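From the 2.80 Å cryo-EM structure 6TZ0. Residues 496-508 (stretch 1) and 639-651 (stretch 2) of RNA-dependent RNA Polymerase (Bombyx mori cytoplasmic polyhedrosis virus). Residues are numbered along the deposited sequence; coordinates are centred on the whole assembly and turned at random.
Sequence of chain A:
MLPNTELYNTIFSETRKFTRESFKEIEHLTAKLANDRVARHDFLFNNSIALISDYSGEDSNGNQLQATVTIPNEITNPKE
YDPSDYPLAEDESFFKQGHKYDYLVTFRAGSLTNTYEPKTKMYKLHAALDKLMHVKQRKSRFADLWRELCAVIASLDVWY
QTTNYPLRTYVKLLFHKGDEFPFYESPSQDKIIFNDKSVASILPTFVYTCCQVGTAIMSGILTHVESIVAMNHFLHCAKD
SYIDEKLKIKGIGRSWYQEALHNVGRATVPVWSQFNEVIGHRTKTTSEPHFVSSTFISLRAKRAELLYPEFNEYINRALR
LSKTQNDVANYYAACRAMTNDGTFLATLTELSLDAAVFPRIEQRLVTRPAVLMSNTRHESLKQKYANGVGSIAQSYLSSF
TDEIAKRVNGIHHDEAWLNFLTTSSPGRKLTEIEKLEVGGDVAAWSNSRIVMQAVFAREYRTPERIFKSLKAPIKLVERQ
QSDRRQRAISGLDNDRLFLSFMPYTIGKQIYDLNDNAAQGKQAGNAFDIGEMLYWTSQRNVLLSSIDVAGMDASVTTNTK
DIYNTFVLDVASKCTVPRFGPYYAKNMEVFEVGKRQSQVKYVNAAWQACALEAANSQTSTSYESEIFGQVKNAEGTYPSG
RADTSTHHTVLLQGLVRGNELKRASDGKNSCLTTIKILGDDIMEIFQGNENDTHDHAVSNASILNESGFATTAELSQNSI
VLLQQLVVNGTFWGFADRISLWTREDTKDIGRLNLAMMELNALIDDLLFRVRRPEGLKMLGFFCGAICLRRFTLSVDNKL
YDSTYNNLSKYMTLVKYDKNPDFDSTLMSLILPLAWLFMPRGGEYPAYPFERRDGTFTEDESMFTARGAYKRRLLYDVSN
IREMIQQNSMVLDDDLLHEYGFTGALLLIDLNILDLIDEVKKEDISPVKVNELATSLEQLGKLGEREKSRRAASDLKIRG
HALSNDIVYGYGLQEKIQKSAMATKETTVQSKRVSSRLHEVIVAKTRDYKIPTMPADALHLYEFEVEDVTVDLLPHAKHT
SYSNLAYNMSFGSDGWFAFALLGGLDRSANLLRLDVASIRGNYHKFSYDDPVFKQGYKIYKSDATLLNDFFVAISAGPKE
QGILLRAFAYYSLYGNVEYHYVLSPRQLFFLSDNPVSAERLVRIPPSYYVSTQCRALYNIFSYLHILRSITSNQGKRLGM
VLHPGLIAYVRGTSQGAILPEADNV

Stretch 1, residues 496-508: RLFLSFMPYTIGK
Stretch 2, residues 639-651: SGRADTSTHHTVL

Segments distant in sequence often pack through small residues, whose short side chains let two backbones approach closely while the occasional polar contact adds to the packing. Residues 496-508 and 639-651 of this viral RNA-dependent RNA polymerase illustrate the principle, burying 469 Å² between them, both sides summed. The chains advance in the same sense: CA-CA distances are 6.3 Å for Leu 497 with Arg 641, 5.7 Å for Ser 500 with Ala 642, 4.3 Å for Tyr 504 with Asp 643 and 6.1 Å for Gly 507 with Thr 646. Stretch 2 is loop through Asp 643 and helix over 644-651, continuing later in the chain.

Stretch 1 opens in about one weakly bonded helical turn, continuing a helix that begins earlier in the chain. Leu 497 (phi/psi -70/-30; chi1 t, chi2 p) starts sideways, but its end swings nearer, placing CD1 4.2 Å from Ala 642 CB.

Ser 500 (-91/14) lies in a non-helical link, and its side chain, chi1 p, points toward stretch 2. Its OG donates to Leu 497 O at 3.1 Å and accepts a weak bond from Ala 642 N (N to OG 3.5 Å, 155°). One small hydroxyl thus ties a local turn to the neighbouring loop. Ala 642 (-73/-43) is the most extensively covered residue of the contact; its CB lies 3.4 Å from Ser 500 O, an approach that a single methyl permits. Beside it, Arg 641 (-108/169), extended with chi1 to chi3 all t, brings CG to 3.6 Å from Ser 500 OG. Its NE lies 3.4 Å from Asp 643 OD1 in a salt bridge of charges only, since the oxygen sits well out of the guanidinium plane.

A second helical segment follows, well formed by Met 502. Pro 503 CB packs 3.4 Å from Asp 643 OD2. Tyr 504 (-63/-43; chi1 t, chi2 71°) lies at the tightest backbone approach: its CB is 3.7 Å from Asp 643 CB and 4.1 Å from Ala 642 CB, while CD1 reaches 3.2 Å from Ala 642 O and 3.8 Å from Thr 646 CG2. Asp 643 (-99/36; chi1 p) is the N-cap residue, without a side-chain capping bond.

Gly 507 (-71/-16) has no side chain: an ideal CB would point toward stretch 2, 4.0 Å from both Thr 646 OG1 and Val 650 CG2. Its O meets Val 650 CG2 at 3.9 Å. Thr 646 (-67/-33; chi1 p) and Val 650 (-64/-44; chi1 t) face it from successive turns of the second helix.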

# COMPACT_ATOMS: atom_id res chain seq x y z
N ARG A 496 -4.73 14.32 -0.69
CA ARG A 496 -5.27 13.37 0.29
C ARG A 496 -4.17 12.52 0.90
O ARG A 496 -4.28 12.11 2.06
CB ARG A 496 -6.31 12.46 -0.34
CG ARG A 496 -7.64 13.10 -0.62
CD ARG A 496 -8.56 12.02 -1.15
NE ARG A 496 -9.87 12.52 -1.55
CZ ARG A 496 -10.91 12.59 -0.73
NH1 ARG A 496 -10.79 12.21 0.54
NH2 ARG A 496 -12.08 13.04 -1.17
N LEU A 497 -3.10 12.25 0.14
CA LEU A 497 -1.95 11.58 0.72
C LEU A 497 -1.22 12.51 1.68
O LEU A 497 -0.62 12.06 2.66
CB LEU A 497 -1.02 11.11 -0.39
CG LEU A 497 0.12 10.17 -0.01
CD1 LEU A 497 -0.44 8.86 0.50
CD2 LEU A 497 1.06 9.94 -1.16
N PHE A 498 -1.27 13.81 1.42
CA PHE A 498 -0.62 14.79 2.27
C PHE A 498 -1.37 14.98 3.58
O PHE A 498 -0.75 15.29 4.60
CB PHE A 498 -0.49 16.11 1.53
CG PHE A 498 0.23 17.18 2.28
CD1 PHE A 498 1.61 17.16 2.37
CD2 PHE A 498 -0.46 18.20 2.90
CE1 PHE A 498 2.29 18.13 3.06
CE2 PHE A 498 0.21 19.18 3.60
CZ PHE A 498 1.58 19.14 3.67
N LEU A 499 -2.69 14.82 3.57
CA LEU A 499 -3.45 14.96 4.81
C LEU A 499 -3.16 13.82 5.78
O LEU A 499 -3.23 14.01 7.00
CB LEU A 499 -4.95 15.03 4.53
CG LEU A 499 -5.44 16.35 3.97
CD1 LEU A 499 -6.93 16.25 3.68
CD2 LEU A 499 -5.15 17.45 4.97
N SER A 500 -2.84 12.64 5.27
CA SER A 500 -2.53 11.51 6.13
C SER A 500 -1.05 11.40 6.45
O SER A 500 -0.63 10.35 6.95
CB SER A 500 -3.01 10.22 5.47
OG SER A 500 -2.31 9.98 4.27
N PHE A 501 -0.26 12.43 6.20
CA PHE A 501 1.18 12.29 6.36
C PHE A 501 1.63 12.58 7.78
O PHE A 501 2.50 11.89 8.32
CB PHE A 501 1.92 13.17 5.36
CG PHE A 501 3.39 12.99 5.38
CD1 PHE A 501 3.96 11.82 4.90
CD2 PHE A 501 4.23 13.99 5.85
CE1 PHE A 501 5.32 11.64 4.92
CE2 PHE A 501 5.58 13.81 5.87
CZ PHE A 501 6.13 12.64 5.40
N MET A 502 1.07 13.62 8.40
CA MET A 502 1.42 13.91 9.79
C MET A 502 0.86 12.90 10.81
O MET A 502 1.58 12.63 11.78
CB MET A 502 1.01 15.36 10.12
CG MET A 502 1.44 15.85 11.49
SD MET A 502 3.22 15.84 11.80
CE MET A 502 3.73 17.27 10.87
N PRO A 503 -0.35 12.31 10.66
CA PRO A 503 -0.67 11.15 11.52
C PRO A 503 0.28 9.97 11.36
O PRO A 503 0.62 9.31 12.35
CB PRO A 503 -2.09 10.80 11.10
CG PRO A 503 -2.66 12.06 10.68
CD PRO A 503 -1.58 12.81 10.00
N TYR A 504 0.74 9.71 10.13
CA TYR A 504 1.76 8.69 9.90
C TYR A 504 3.07 9.03 10.59
O TYR A 504 3.70 8.16 11.19
CB TYR A 504 1.97 8.51 8.39
CG TYR A 504 3.19 7.69 8.06
CD1 TYR A 504 3.23 6.33 8.30
CD2 TYR A 504 4.31 8.29 7.50
CE1 TYR A 504 4.35 5.59 8.00
CE2 TYR A 504 5.44 7.56 7.21
CZ TYR A 504 5.44 6.21 7.46
OH TYR A 504 6.56 5.47 7.15
N THR A 505 3.49 10.29 10.50
CA THR A 505 4.76 10.70 11.10
C THR A 505 4.70 10.63 12.62
O THR A 505 5.68 10.25 13.26
CB THR A 505 5.08 12.12 10.62
OG1 THR A 505 5.14 12.13 9.19
CG2 THR A 505 6.40 12.60 11.17
N ILE A 506 3.54 10.94 13.20
CA ILE A 506 3.40 10.85 14.65
C ILE A 506 3.38 9.39 15.10
O ILE A 506 4.13 9.00 16.00
CB ILE A 506 2.16 11.61 15.11
CG1 ILE A 506 2.38 13.11 14.95
CG2 ILE A 506 1.78 11.24 16.53
CD1 ILE A 506 1.15 13.93 15.18
N GLY A 507 2.53 8.56 14.49
CA GLY A 507 2.45 7.17 14.90
C GLY A 507 3.66 6.33 14.54
O GLY A 507 3.81 5.23 15.10
N LYS A 508 4.51 6.80 13.63
CA LYS A 508 5.72 6.08 13.27
C LYS A 508 6.77 6.15 14.38
O LYS A 508 7.63 5.28 14.46
CB LYS A 508 6.25 6.68 11.97
CG LYS A 508 7.45 6.04 11.33
CD LYS A 508 7.83 6.82 10.08
CE LYS A 508 9.01 6.19 9.38
NZ LYS A 508 10.24 6.32 10.20
N SER A 639 -6.31 2.06 3.10
CA SER A 639 -5.18 1.14 3.01
C SER A 639 -4.22 1.41 1.84
O SER A 639 -3.22 0.71 1.69
CB SER A 639 -5.66 -0.32 2.97
OG SER A 639 -4.57 -1.22 2.90
N GLY A 640 -4.50 2.43 1.04
CA GLY A 640 -3.54 2.95 0.09
C GLY A 640 -3.07 4.29 0.60
O GLY A 640 -2.74 5.20 -0.15
N ARG A 641 -3.07 4.39 1.92
CA ARG A 641 -2.90 5.62 2.66
C ARG A 641 -1.52 5.62 3.31
O ARG A 641 -0.82 4.61 3.32
CB ARG A 641 -4.03 5.71 3.68
CG ARG A 641 -4.36 7.04 4.25
CD ARG A 641 -5.57 6.89 5.13
NE ARG A 641 -5.91 8.13 5.80
CZ ARG A 641 -6.92 8.26 6.65
NH1 ARG A 641 -7.16 9.43 7.22
NH2 ARG A 641 -7.68 7.21 6.94
N ALA A 642 -1.10 6.77 3.83
CA ALA A 642 0.23 6.86 4.41
C ALA A 642 0.31 6.14 5.75
O ALA A 642 1.26 5.39 6.00
CB ALA A 642 0.64 8.33 4.56
N ASP A 643 -0.71 6.30 6.59
CA ASP A 643 -0.71 5.75 7.94
C ASP A 643 -1.50 4.45 8.05
O ASP A 643 -2.14 4.21 9.07
CB ASP A 643 -1.25 6.78 8.93
CG ASP A 643 -2.63 7.29 8.57
OD1 ASP A 643 -3.18 6.93 7.51
OD2 ASP A 643 -3.19 8.07 9.37
N THR A 644 -1.48 3.59 7.03
CA THR A 644 -2.37 2.43 7.08
C THR A 644 -1.85 1.32 7.99
O THR A 644 -2.63 0.76 8.76
CB THR A 644 -2.65 1.92 5.66
OG1 THR A 644 -3.43 0.72 5.73
CG2 THR A 644 -1.37 1.70 4.83
N SER A 645 -0.57 0.99 7.93
CA SER A 645 -0.05 -0.07 8.78
C SER A 645 0.16 0.41 10.20
O SER A 645 -0.09 -0.34 11.16
CB SER A 645 1.24 -0.62 8.19
OG SER A 645 1.81 -1.61 9.02
N THR A 646 0.59 1.67 10.35
CA THR A 646 0.84 2.23 11.67
C THR A 646 -0.43 2.37 12.48
O THR A 646 -0.38 2.22 13.70
CB THR A 646 1.52 3.60 11.57
OG1 THR A 646 0.64 4.52 10.93
CG2 THR A 646 2.79 3.50 10.77
N HIS A 647 -1.56 2.64 11.83
CA HIS A 647 -2.84 2.75 12.53
C HIS A 647 -3.20 1.45 13.23
O HIS A 647 -3.47 1.43 14.43
CB HIS A 647 -3.94 3.15 11.57
CG HIS A 647 -5.29 3.24 12.20
ND1 HIS A 647 -6.13 2.15 12.32
CD2 HIS A 647 -5.95 4.28 12.75
CE1 HIS A 647 -7.25 2.52 12.93
NE2 HIS A 647 -7.16 3.81 13.20
N HIS A 648 -3.20 0.34 12.48
CA HIS A 648 -3.58 -0.94 13.05
C HIS A 648 -2.56 -1.42 14.06
O HIS A 648 -2.94 -1.98 15.10
CB HIS A 648 -3.77 -1.98 11.94
CG HIS A 648 -4.79 -1.59 10.92
ND1 HIS A 648 -6.12 -1.44 11.22
CD2 HIS A 648 -4.68 -1.37 9.59
CE1 HIS A 648 -6.79 -1.11 10.12
NE2 HIS A 648 -5.93 -1.06 9.12
N THR A 649 -1.27 -1.14 13.83
CA THR A 649 -0.23 -1.54 14.77
C THR A 649 -0.37 -0.80 16.10
O THR A 649 -0.36 -1.43 17.17
CB THR A 649 1.14 -1.28 14.17
OG1 THR A 649 1.25 -1.99 12.93
CG2 THR A 649 2.21 -1.76 15.11
N VAL A 650 -0.53 0.53 16.05
CA VAL A 650 -0.68 1.34 17.25
C VAL A 650 -1.94 0.97 18.00
O VAL A 650 -1.91 0.79 19.23
CB VAL A 650 -0.64 2.83 16.88
CG1 VAL A 650 -1.12 3.69 18.02
CG2 VAL A 650 0.78 3.25 16.55
N LEU A 651 -3.06 0.79 17.28
CA LEU A 651 -4.33 0.49 17.93
C LEU A 651 -4.32 -0.87 18.61
O LEU A 651 -4.82 -1.02 19.73
CB LEU A 651 -5.45 0.60 16.90
CG LEU A 651 -6.92 0.47 17.32
CD1 LEU A 651 -7.73 1.40 16.48
CD2 LEU A 651 -7.45 -0.92 17.10